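Local coordinates for OBCA, Oxalate Biosynthetic Component A (Burkholderia glumae, PDB 4NNB), which is a magnesium-binding protein whose main part is a TIM barrel, with an additional N-terminal domain, at residues T4-I8 and L463-D468; A122-L127 and E170-L174; R292-L296 and A333-F338; H419-V423 and N456-D460. All coordinates share one frame; numbering follows the deposited sequence.

Contacts 1, 3 and 4 lie in the TIM-barrel part of the chain, contact 2 in the N-terminal domain. Contacts 1 and 4 use the two ends of helix 458-465, their centres about 14 Å apart. Contact 3 lies on another part of the barrel wall, its centre about 29 Å from that of contact 1; the side chain of Arg292 in contact 3 lies about 7 Å from the bound oxaloacetate ion and about 10 Å from the magnesium ion. Contact 2 is on the opposite side of the chain's centre from contact 3, their centres about 54 Å apart; its nearest atoms come within about 12 Å of contact 4.

Contact 1 of 4, residues T4-I8 and L463-D468; sequences TSLYI and LGLGLD
Tyr7 and Asp468 meet at the closure of the TIM barrel, where strand 5-10 lies parallel to strand 469-472, at the turn that leads into the latter from helix 458-465. The amide of Tyr7 donates to Asp468 O (N to O 3.1 Å, 156° at the hydrogen), and the same oxygen lies 3.2 Å from Leu6 CA in a CA-H...O contact. A water adds a further hydrogen bond to it, donating both to Asp468 O and to Ser5 O, each at 3.0 Å from the water oxygen. One carbonyl oxygen thus collects two conventional bonds and a C-H contact. With CG of Tyr7 between its backbone N and carbonyl carbon (chi1 63°), the ring turns back beside this group, CD2 and CE2 meeting Asp468 O obliquely. Near the chain start, the hydroxyl of Thr4 donates to Leu467 O (OG1 to O 3.2 Å), from a position tilted 25° out of the carbonyl plane, although Thr4 itself is exposed and poorly ordered. To one side of these polar links, Leu6 lays CD1 against CD1 of Leu463 (4.1 Å), the two side chains crossing obliquely.

Gly466, with positive phi, ends the helix in a Schellman motif and turns it toward the barrel. The Asp468 side chain leaves the backbone away from residues 4-8; its OD2 forms a salt bridge with Arg438 and accepts from the amide of Ile446 on the neighbouring strand. Inside the turn, Gly466 N reaches back to Leu463 O at 3.2 Å.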
loop_
_atom_site.group_PDB
_atom_site.type_symbol
_atom_site.label_atom_id
_atom_site.label_comp_id
_atom_site.label_asym_id
_atom_site.label_seq_id
_atom_site.Cartn_x
_atom_site.Cartn_y
_atom_site.Cartn_z
ATOM N N THR A 4 -11.890 -17.135 -17.154
ATOM C CA THR A 4 -10.991 -16.161 -17.765
ATOM C C THR A 4 -9.522 -16.478 -17.457
ATOM O O THR A 4 -9.216 -17.142 -16.460
ATOM C CB THR A 4 -11.329 -14.707 -17.318
ATOM O OG1 THR A 4 -11.516 -14.659 -15.893
ATOM C CG2 THR A 4 -12.606 -14.204 -18.007
ATOM N N SER A 5 -8.623 -16.042 -18.339
ATOM C CA SER A 5 -7.202 -15.964 -18.016
ATOM C C SER A 5 -6.995 -14.617 -17.331
ATOM O O SER A 5 -7.760 -13.682 -17.570
ATOM C CB SER A 5 -6.344 -16.038 -19.279
ATOM O OG SER A 5 -6.335 -17.345 -19.819
ATOM N N LEU A 6 -5.986 -14.512 -16.471
ATOM C CA LEU A 6 -5.796 -13.272 -15.715
ATOM C C LEU A 6 -4.353 -12.783 -15.674
ATOM O O LEU A 6 -3.404 -13.570 -15.771
ATOM C CB LEU A 6 -6.334 -13.412 -14.291
ATOM C CG LEU A 6 -7.848 -13.466 -14.112
ATOM C CD1 LEU A 6 -8.342 -14.900 -14.120
ATOM C CD2 LEU A 6 -8.233 -12.796 -12.816
ATOM N N TYR A 7 -4.182 -11.474 -15.535
ATOM C CA TYR A 7 -2.847 -10.954 -15.290
ATOM C C TYR A 7 -2.807 -10.285 -13.919
ATOM O O TYR A 7 -3.801 -9.718 -13.465
ATOM C CB TYR A 7 -2.359 -10.033 -16.418
ATOM C CG TYR A 7 -3.168 -8.771 -16.632
ATOM C CD1 TYR A 7 -2.768 -7.562 -16.072
ATOM C CD2 TYR A 7 -4.316 -8.782 -17.416
ATOM C CE1 TYR A 7 -3.505 -6.396 -16.275
ATOM C CE2 TYR A 7 -5.059 -7.632 -17.618
ATOM C CZ TYR A 7 -4.645 -6.440 -17.049
ATOM O OH TYR A 7 -5.381 -5.289 -17.254
ATOM N N ILE A 8 -1.665 -10.398 -13.250
ATOM C CA ILE A 8 -1.503 -9.808 -11.932
ATOM C C ILE A 8 -0.755 -8.506 -12.098
ATOM O O ILE A 8 0.285 -8.458 -12.755
ATOM C CB ILE A 8 -0.728 -10.738 -10.968
ATOM C CG1 ILE A 8 -1.525 -12.032 -10.740
ATOM C CG2 ILE A 8 -0.437 -10.027 -9.626
ATOM C CD1 ILE A 8 -0.742 -13.152 -10.029
ATOM N N LEU A 463 -13.251 -13.390 -9.933
ATOM C CA LEU A 463 -13.665 -14.543 -10.711
ATOM C C LEU A 463 -15.163 -14.460 -11.006
ATOM O O LEU A 463 -15.604 -14.761 -12.116
ATOM C CB LEU A 463 -13.303 -15.830 -9.961
ATOM C CG LEU A 463 -12.150 -16.655 -10.551
ATOM C CD1 LEU A 463 -11.154 -15.828 -11.336
ATOM C CD2 LEU A 463 -11.434 -17.467 -9.478
ATOM N N GLY A 464 -15.936 -14.018 -10.022
ATOM C CA GLY A 464 -17.377 -13.950 -10.169
ATOM C C GLY A 464 -17.827 -12.835 -11.096
ATOM O O GLY A 464 -18.944 -12.870 -11.621
ATOM N N LEU A 465 -16.964 -11.838 -11.288
ATOM C CA LEU A 465 -17.276 -10.714 -12.168
ATOM C C LEU A 465 -16.755 -10.949 -13.573
ATOM O O LEU A 465 -17.067 -10.189 -14.494
ATOM C CB LEU A 465 -16.688 -9.414 -11.614
ATOM C CG LEU A 465 -17.395 -8.835 -10.399
ATOM C CD1 LEU A 465 -16.566 -7.703 -9.775
ATOM C CD2 LEU A 465 -18.811 -8.361 -10.752
ATOM N N GLY A 466 -15.951 -11.996 -13.737
ATOM C CA GLY A 466 -15.341 -12.276 -15.023
ATOM C C GLY A 466 -14.219 -11.311 -15.355
ATOM O O GLY A 466 -13.937 -11.043 -16.535
ATOM N N LEU A 467 -13.560 -10.799 -14.317
ATOM C CA LEU A 467 -12.496 -9.815 -14.519
ATOM C C LEU A 467 -11.253 -10.403 -15.179
ATOM O O LEU A 467 -11.014 -11.609 -15.129
ATOM C CB LEU A 467 -12.133 -9.128 -13.205
ATOM C CG LEU A 467 -13.277 -8.310 -12.615
ATOM C CD1 LEU A 467 -12.777 -7.367 -11.522
ATOM C CD2 LEU A 467 -14.017 -7.520 -13.709
ATOM N N ASP A 468 -10.462 -9.531 -15.794
ATOM C CA ASP A 468 -9.264 -9.930 -16.509
ATOM C C ASP A 468 -7.990 -9.834 -15.688
ATOM O O ASP A 468 -6.929 -10.257 -16.138
ATOM C CB ASP A 468 -9.113 -9.053 -17.737
ATOM C CG ASP A 468 -10.357 -9.045 -18.572
ATOM O OD1 ASP A 468 -10.547 -10.012 -19.328
ATOM O OD2 ASP A 468 -11.153 -8.097 -18.449
HETATM O O HOH W 1 -6.359 -11.402 -18.830
#

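Contact 2 of 4, residues A122-L127 and E170-L174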
loop_
_atom_site.group_PDB
_atom_site.type_symbol
_atom_site.label_atom_id
_atom_site.label_comp_id
_atom_site.label_asym_id
_atom_site.label_seq_id
_atom_site.Cartn_x
_atom_site.Cartn_y
_atom_site.Cartn_z
ATOM N N ALA A 122 -1.748 -18.409 23.598
ATOM C CA ALA A 122 -2.363 -18.186 24.900
ATOM C C ALA A 122 -3.312 -16.987 24.884
ATOM O O ALA A 122 -3.979 -16.699 25.881
ATOM C CB ALA A 122 -1.281 -17.991 25.957
ATOM N N LEU A 123 -3.378 -16.291 23.750
ATOM C CA LEU A 123 -4.150 -15.064 23.679
ATOM C C LEU A 123 -5.333 -15.184 22.736
ATOM O O LEU A 123 -5.404 -16.101 21.919
ATOM C CB LEU A 123 -3.253 -13.911 23.223
ATOM C CG LEU A 123 -1.927 -13.824 23.972
ATOM C CD1 LEU A 123 -1.004 -12.806 23.326
ATOM C CD2 LEU A 123 -2.201 -13.448 25.417
ATOM N N SER A 124 -6.258 -14.238 22.855
ATOM C CA SER A 124 -7.333 -14.095 21.893
ATOM C C SER A 124 -6.733 -13.819 20.520
ATOM O O SER A 124 -5.630 -13.260 20.420
ATOM C CB SER A 124 -8.221 -12.928 22.284
ATOM O OG SER A 124 -7.479 -11.725 22.316
ATOM N N ASN A 125 -7.450 -14.207 19.469
ATOM C CA ASN A 125 -6.980 -13.961 18.113
ATOM C C ASN A 125 -6.662 -12.494 17.883
ATOM O O ASN A 125 -5.646 -12.165 17.282
ATOM C CB ASN A 125 -7.990 -14.458 17.076
ATOM C CG ASN A 125 -7.945 -15.959 16.899
ATOM O OD1 ASN A 125 -7.023 -16.626 17.372
ATOM N ND2 ASN A 125 -8.941 -16.503 16.201
ATOM N N LYS A 126 -7.519 -11.614 18.383
ATOM C CA LYS A 126 -7.305 -10.185 18.214
ATOM C C LYS A 126 -6.018 -9.682 18.864
ATOM O O LYS A 126 -5.290 -8.885 18.269
ATOM C CB LYS A 126 -8.510 -9.395 18.731
ATOM C CG LYS A 126 -9.537 -9.079 17.648
ATOM C CD LYS A 126 -10.917 -8.868 18.245
ATOM C CE LYS A 126 -11.640 -7.703 17.589
ATOM N NZ LYS A 126 -10.972 -6.405 17.906
ATOM N N LEU A 127 -5.746 -10.131 20.086
ATOM C CA LEU A 127 -4.542 -9.701 20.794
ATOM C C LEU A 127 -3.289 -10.264 20.105
ATOM O O LEU A 127 -2.310 -9.548 19.894
ATOM C CB LEU A 127 -4.602 -10.122 22.272
ATOM C CG LEU A 127 -3.463 -9.566 23.137
ATOM C CD1 LEU A 127 -3.181 -8.113 22.778
ATOM C CD2 LEU A 127 -3.769 -9.684 24.628
ATOM N N GLU A 170 -5.041 -10.666 29.767
ATOM C CA GLU A 170 -5.284 -11.998 29.210
ATOM C C GLU A 170 -4.348 -13.072 29.755
ATOM O O GLU A 170 -4.742 -14.226 29.906
ATOM C CB GLU A 170 -5.204 -11.977 27.676
ATOM C CG GLU A 170 -6.376 -11.279 26.999
ATOM C CD GLU A 170 -6.506 -11.633 25.525
ATOM O OE1 GLU A 170 -7.179 -10.876 24.789
ATOM O OE2 GLU A 170 -5.947 -12.669 25.098
ATOM N N SER A 171 -3.102 -12.704 30.025
ATOM C CA SER A 171 -2.105 -13.697 30.400
ATOM C C SER A 171 -0.942 -13.058 31.153
ATOM O O SER A 171 0.080 -12.707 30.555
ATOM C CB SER A 171 -1.590 -14.445 29.164
ATOM O OG SER A 171 -0.573 -15.369 29.517
ATOM N N PRO A 172 -1.100 -12.894 32.475
ATOM C CA PRO A 172 -0.022 -12.383 33.323
ATOM C C PRO A 172 1.252 -13.199 33.149
ATOM O O PRO A 172 2.349 -12.652 33.249
ATOM C CB PRO A 172 -0.578 -12.567 34.743
ATOM C CG PRO A 172 -2.056 -12.443 34.574
ATOM C CD PRO A 172 -2.372 -13.031 33.211
ATOM N N ALA A 173 1.112 -14.498 32.893
ATOM C CA ALA A 173 2.277 -15.354 32.741
ATOM C C ALA A 173 3.076 -14.978 31.489
ATOM O O ALA A 173 4.303 -15.108 31.464
ATOM C CB ALA A 173 1.857 -16.820 32.689
ATOM N N LEU A 174 2.379 -14.532 30.444
ATOM C CA LEU A 174 3.077 -14.132 29.219
ATOM C C LEU A 174 3.914 -12.885 29.502
ATOM O O LEU A 174 5.076 -12.800 29.093
ATOM C CB LEU A 174 2.098 -13.887 28.060
ATOM C CG LEU A 174 2.767 -13.308 26.802
ATOM C CD1 LEU A 174 3.943 -14.179 26.374
ATOM C CD2 LEU A 174 1.762 -13.144 25.665
HETATM O O HOH W 2 -4.297 -17.010 28.690
#
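Glu170 aims its carboxylate straight at Ser124, the N-cap of helix 125-137, so the end of one helix grips the beginning of another within the N-terminal domain. Extended beyond CG, the Glu170 chain presents both oxygens to the same residue: OE2 accepts from Ser124 N (2.8 Å, 171° at the hydrogen), and OE1 accepts from Ser124 OG (2.6 Å). Each oxygen uses its syn lone pair, so the fork faces the serine squarely. While its hydroxyl donates to Glu170, Ser124 OG also accepts from Leu127 N at 3.2 Å, the capping bond. A carboxylate at this helix start would probably gain from the helix dipole. Leu127 comes at Glu170 from the opposite direction, its CD2 lying 3.5 Å from Glu170 CD.

Leu123 packs alongside. Its CD2 rests on Ser171 CB, while its CD1 meets Leu174 CD2 at 3.6 Å, the two leucines crossing at about a right angle. Helix 161-170 backs this apolar patch, with Leu163 and Ala166 against Leu127 and Ile167 against Leu174. Ser171 is itself the N-cap of helix 172-180, its OG accepting from Leu174 N at 3.2 Å.

Contact 3 of 4, residues R292-L296 and A333-F338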
loop_
_atom_site.group_PDB
_atom_site.type_symbol
_atom_site.label_atom_id
_atom_site.label_comp_id
_atom_site.label_asym_id
_atom_site.label_seq_id
_atom_site.Cartn_x
_atom_site.Cartn_y
_atom_site.Cartn_z
ATOM N N ARG A 292 2.694 16.030 -14.452
ATOM C CA ARG A 292 1.872 14.821 -14.436
ATOM C C ARG A 292 1.978 13.978 -15.702
ATOM O O ARG A 292 1.418 12.887 -15.761
ATOM C CB ARG A 292 0.410 15.162 -14.127
ATOM C CG ARG A 292 0.219 15.813 -12.757
ATOM C CD ARG A 292 -1.253 16.037 -12.443
ATOM N NE ARG A 292 -1.933 14.767 -12.182
ATOM C CZ ARG A 292 -3.221 14.654 -11.876
ATOM N NH1 ARG A 292 -3.991 15.739 -11.802
ATOM N NH2 ARG A 292 -3.737 13.455 -11.637
ATOM N N ARG A 293 2.692 14.479 -16.710
ATOM C CA ARG A 293 3.047 13.669 -17.878
ATOM C C ARG A 293 4.540 13.758 -18.232
ATOM O O ARG A 293 4.984 13.117 -19.174
ATOM C CB ARG A 293 2.194 14.060 -19.108
ATOM C CG ARG A 293 2.216 15.556 -19.432
ATOM C CD ARG A 293 1.253 15.922 -20.567
ATOM N NE ARG A 293 1.144 17.374 -20.704
ATOM C CZ ARG A 293 0.320 18.142 -19.998
ATOM N NH1 ARG A 293 -0.510 17.607 -19.108
ATOM N NH2 ARG A 293 0.322 19.458 -20.190
ATOM N N ALA A 294 5.314 14.546 -17.488
ATOM C CA ALA A 294 6.735 14.728 -17.812
ATOM C C ALA A 294 7.547 13.422 -17.740
ATOM O O ALA A 294 8.560 13.270 -18.426
ATOM C CB ALA A 294 7.352 15.792 -16.922
ATOM N N HIS A 295 7.095 12.480 -16.916
ATOM C CA HIS A 295 7.718 11.153 -16.848
ATOM C C HIS A 295 7.207 10.201 -17.919
ATOM O O HIS A 295 7.645 9.049 -17.987
ATOM C CB HIS A 295 7.555 10.520 -15.456
ATOM C CG HIS A 295 6.132 10.407 -14.991
ATOM N ND1 HIS A 295 5.135 11.270 -15.398
ATOM C CD2 HIS A 295 5.551 9.542 -14.122
ATOM C CE1 HIS A 295 3.998 10.934 -14.810
ATOM N NE2 HIS A 295 4.224 9.888 -14.033
ATOM N N LEU A 296 6.294 10.676 -18.762
ATOM C CA LEU A 296 5.736 9.817 -19.797
ATOM C C LEU A 296 6.376 10.133 -21.137
ATOM O O LEU A 296 5.698 10.266 -22.145
ATOM C CB LEU A 296 4.219 9.962 -19.881
ATOM C CG LEU A 296 3.493 9.724 -18.550
ATOM C CD1 LEU A 296 1.994 9.814 -18.788
ATOM C CD2 LEU A 296 3.874 8.380 -17.875
ATOM N N ALA A 333 -5.076 17.560 -22.414
ATOM C CA ALA A 333 -3.626 17.551 -22.571
ATOM C C ALA A 333 -3.022 16.154 -22.317
ATOM O O ALA A 333 -2.153 15.703 -23.075
ATOM C CB ALA A 333 -2.988 18.592 -21.645
ATOM N N GLN A 334 -3.454 15.489 -21.242
ATOM C CA GLN A 334 -3.017 14.110 -20.973
ATOM C C GLN A 334 -3.276 13.192 -22.157
ATOM O O GLN A 334 -2.349 12.549 -22.663
ATOM C CB GLN A 334 -3.712 13.526 -19.726
ATOM C CG GLN A 334 -3.292 14.166 -18.415
ATOM C CD GLN A 334 -1.797 14.010 -18.091
ATOM O OE1 GLN A 334 -0.971 14.815 -18.524
ATOM N NE2 GLN A 334 -1.455 12.989 -17.294
ATOM N N PHE A 335 -4.534 13.112 -22.584
ATOM C CA PHE A 335 -4.891 12.213 -23.677
ATOM C C PHE A 335 -4.073 12.514 -24.930
ATOM O O PHE A 335 -3.578 11.585 -25.573
ATOM C CB PHE A 335 -6.390 12.269 -23.997
ATOM C CG PHE A 335 -7.243 11.366 -23.134
ATOM C CD1 PHE A 335 -7.259 10.004 -23.347
ATOM C CD2 PHE A 335 -8.059 11.896 -22.137
ATOM C CE1 PHE A 335 -8.050 9.161 -22.565
ATOM C CE2 PHE A 335 -8.859 11.067 -21.354
ATOM C CZ PHE A 335 -8.849 9.693 -21.567
ATOM N N ASP A 336 -3.935 13.798 -25.275
ATOM C CA ASP A 336 -3.114 14.205 -26.427
ATOM C C ASP A 336 -1.710 13.632 -26.284
ATOM O O ASP A 336 -1.125 13.119 -27.234
ATOM C CB ASP A 336 -2.994 15.731 -26.489
ATOM C CG ASP A 336 -4.077 16.374 -27.335
ATOM O OD1 ASP A 336 -4.948 15.630 -27.835
ATOM O OD2 ASP A 336 -4.057 17.625 -27.487
ATOM N N HIS A 337 -1.170 13.723 -25.079
ATOM C CA HIS A 337 0.187 13.253 -24.840
ATOM C C HIS A 337 0.326 11.727 -24.888
ATOM O O HIS A 337 1.229 11.207 -25.554
ATOM C CB HIS A 337 0.700 13.790 -23.522
ATOM C CG HIS A 337 2.099 13.378 -23.224
ATOM N ND1 HIS A 337 3.187 14.170 -23.523
ATOM C CD2 HIS A 337 2.597 12.249 -22.666
ATOM C CE1 HIS A 337 4.292 13.553 -23.150
ATOM N NE2 HIS A 337 3.962 12.381 -22.633
ATOM N N PHE A 338 -0.551 11.013 -24.185
ATOM C CA PHE A 338 -0.519 9.551 -24.192
ATOM C C PHE A 338 -0.587 9.068 -25.647
ATOM O O PHE A 338 0.197 8.207 -26.073
ATOM C CB PHE A 338 -1.704 8.957 -23.418
ATOM C CG PHE A 338 -1.569 8.996 -21.899
ATOM C CD1 PHE A 338 -1.268 10.175 -21.226
ATOM C CD2 PHE A 338 -1.826 7.855 -21.142
ATOM C CE1 PHE A 338 -1.199 10.211 -19.835
ATOM C CE2 PHE A 338 -1.758 7.885 -19.750
ATOM C CZ PHE A 338 -1.441 9.068 -19.096
#
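Different first torsions bring Arg293 and His337 together between helices 291-294 and 328-341 on the wall of the TIM barrel. Arg293 places CG between its backbone N and carbonyl carbon (chi1 53°), then runs extended as far as NE; His337 has CG anti to its backbone N (chi1 -179°), reaching out from its helix. As a result Arg293 CB sits over one face of the imidazole, 4.2 Å from the ring centroid, in a CH-pi contact. The edge of that ring does the hydrogen bonding: His337 NE2 donates to Leu296 O (2.8 Å), the acceptor near the ring plane but the donor well above the carbonyl plane.

Gln334, bent at its second torsion, is held at both ends of its amide. OE1 receives Arg293 NH1 at 2.9 Å, almost exactly in the guanidinium plane, while NE2 donates to Arg292 O at a longer 3.3 Å. Ala333 CB covers one face of the guanidinium, 3.7 Å from NH1. Deeper in, Leu296 CD1 touches Phe338 CE1 at 3.4 Å, and both side chains pack on Ala309 of strand 308-311.

The chemistry implies fixed orientations: an arginine donor on one side and a carbonyl acceptor on the other define which end of the Gln334 amide is oxygen, and the bond to Leu296 O places a proton on His337 NE2.

Contact 4 of 4, residues H419-V423 and N456-D460; sequences HRRAV and NLLVD
Two helices on the outside of the TIM barrel, 416-440 and 458-465, are joined here by a His-carboxylate hydrogen bond beside a small apolar patch. His419 NE2 donates to Asp460 OD2 at 2.8 Å, with 165° at the hydrogen; the oxygen lies in the ring plane and is met nearly end-on along its C-O bond. Ring and carboxylate planes are turned 72° apart. His419 reaches across because its CG is anti to the backbone N (chi1 177°), and the same ring edge brings CE1 to 3.3 Å from Asn456 O.

Next to this polar link, Leu457 sends CD2 between the two helices. It touches Val423 CG2 at 3.7 Å, these side chains sliding past each other in opposite directions, and Ala422 CB at 3.9 Å. Val423 CG2 also meets Asp460 CB at 3.8 Å, crossing the aspartate at about a right angle. Helix 401-413 closes over the patch, with Ile407 and Leu411 against Leu457.

Asp460 works with both oxygens, since OD1 forms a salt bridge with Arg509. Held between an arginine and a histidine N-H, the carboxylate is probably kept ionised, and its rotation is fixed from two sides.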
loop_
_atom_site.group_PDB
_atom_site.type_symbol
_atom_site.label_atom_id
_atom_site.label_comp_id
_atom_site.label_asym_id
_atom_site.label_seq_id
_atom_site.Cartn_x
_atom_site.Cartn_y
_atom_site.Cartn_z
ATOM N N HIS A 419 -18.440 -14.715 4.892
ATOM C CA HIS A 419 -17.588 -14.460 3.740
ATOM C C HIS A 419 -18.425 -14.520 2.466
ATOM O O HIS A 419 -18.312 -13.652 1.597
ATOM C CB HIS A 419 -16.432 -15.461 3.669
ATOM C CG HIS A 419 -15.559 -15.296 2.460
ATOM N ND1 HIS A 419 -14.433 -14.501 2.453
ATOM C CD2 HIS A 419 -15.650 -15.834 1.220
ATOM C CE1 HIS A 419 -13.868 -14.556 1.258
ATOM N NE2 HIS A 419 -14.584 -15.358 0.494
ATOM N N ARG A 420 -19.283 -15.530 2.365
ATOM C CA ARG A 420 -20.090 -15.689 1.157
ATOM C C ARG A 420 -21.104 -14.552 0.972
ATOM O O ARG A 420 -21.319 -14.096 -0.152
ATOM C CB ARG A 420 -20.745 -17.075 1.091
ATOM C CG ARG A 420 -19.945 -18.060 0.242
ATOM C CD ARG A 420 -20.632 -19.415 0.107
ATOM N NE ARG A 420 -20.280 -20.327 1.194
ATOM C CZ ARG A 420 -21.053 -20.572 2.247
ATOM N NH1 ARG A 420 -22.236 -19.981 2.355
ATOM N NH2 ARG A 420 -20.650 -21.410 3.190
ATOM N N ARG A 421 -21.705 -14.083 2.064
ATOM C CA ARG A 421 -22.587 -12.921 1.986
ATOM C C ARG A 421 -21.790 -11.692 1.533
ATOM O O ARG A 421 -22.253 -10.925 0.688
ATOM C CB ARG A 421 -23.304 -12.645 3.321
ATOM C CG ARG A 421 -24.304 -13.740 3.749
ATOM C CD ARG A 421 -25.486 -13.199 4.589
ATOM N NE ARG A 421 -25.107 -12.696 5.915
ATOM C CZ ARG A 421 -24.857 -13.469 6.972
ATOM N NH1 ARG A 421 -24.928 -14.792 6.864
ATOM N NH2 ARG A 421 -24.526 -12.923 8.137
ATOM N N ALA A 422 -20.584 -11.529 2.079
ATOM C CA ALA A 422 -19.731 -10.391 1.733
ATOM C C ALA A 422 -19.400 -10.363 0.237
ATOM O O ALA A 422 -19.517 -9.319 -0.401
ATOM C CB ALA A 422 -18.458 -10.398 2.569
ATOM N N VAL A 423 -18.986 -11.505 -0.309
ATOM C CA VAL A 423 -18.757 -11.652 -1.743
ATOM C C VAL A 423 -19.984 -11.251 -2.565
ATOM O O VAL A 423 -19.864 -10.545 -3.569
ATOM C CB VAL A 423 -18.344 -13.094 -2.102
ATOM C CG1 VAL A 423 -18.322 -13.298 -3.613
ATOM C CG2 VAL A 423 -16.987 -13.422 -1.506
ATOM N N ASN A 456 -9.373 -10.650 1.320
ATOM C CA ASN A 456 -9.793 -12.057 1.244
ATOM C C ASN A 456 -10.880 -12.243 0.185
ATOM O O ASN A 456 -11.140 -13.350 -0.259
ATOM C CB ASN A 456 -10.261 -12.593 2.601
ATOM C CG ASN A 456 -9.125 -12.710 3.613
ATOM O OD1 ASN A 456 -7.959 -12.772 3.241
ATOM N ND2 ASN A 456 -9.470 -12.735 4.898
ATOM N N LEU A 457 -11.499 -11.138 -0.218
ATOM C CA LEU A 457 -12.552 -11.136 -1.226
ATOM C C LEU A 457 -12.007 -11.121 -2.645
ATOM O O LEU A 457 -12.739 -11.430 -3.586
ATOM C CB LEU A 457 -13.441 -9.899 -1.046
ATOM C CG LEU A 457 -14.168 -9.732 0.281
ATOM C CD1 LEU A 457 -14.861 -8.385 0.334
ATOM C CD2 LEU A 457 -15.178 -10.860 0.462
ATOM N N LEU A 458 -10.734 -10.749 -2.804
ATOM C CA LEU A 458 -10.167 -10.450 -4.128
ATOM C C LEU A 458 -10.441 -11.487 -5.201
ATOM O O LEU A 458 -10.962 -11.161 -6.270
ATOM C CB LEU A 458 -8.655 -10.254 -4.046
ATOM C CG LEU A 458 -8.106 -8.841 -3.921
ATOM C CD1 LEU A 458 -6.585 -8.922 -3.927
ATOM C CD2 LEU A 458 -8.628 -7.926 -5.041
ATOM N N VAL A 459 -10.062 -12.732 -4.930
ATOM C CA VAL A 459 -10.206 -13.779 -5.931
ATOM C C VAL A 459 -11.669 -14.128 -6.218
ATOM O O VAL A 459 -12.045 -14.250 -7.381
ATOM C CB VAL A 459 -9.388 -15.033 -5.569
ATOM C CG1 VAL A 459 -9.689 -16.173 -6.544
ATOM C CG2 VAL A 459 -7.911 -14.694 -5.585
ATOM N N ASP A 460 -12.490 -14.277 -5.180
ATOM C CA ASP A 460 -13.893 -14.628 -5.400
ATOM C C ASP A 460 -14.602 -13.546 -6.219
ATOM O O ASP A 460 -15.324 -13.852 -7.172
ATOM C CB ASP A 460 -14.637 -14.830 -4.083
ATOM C CG ASP A 460 -14.281 -16.143 -3.397
ATOM O OD1 ASP A 460 -13.857 -17.096 -4.083
ATOM O OD2 ASP A 460 -14.429 -16.211 -2.164
#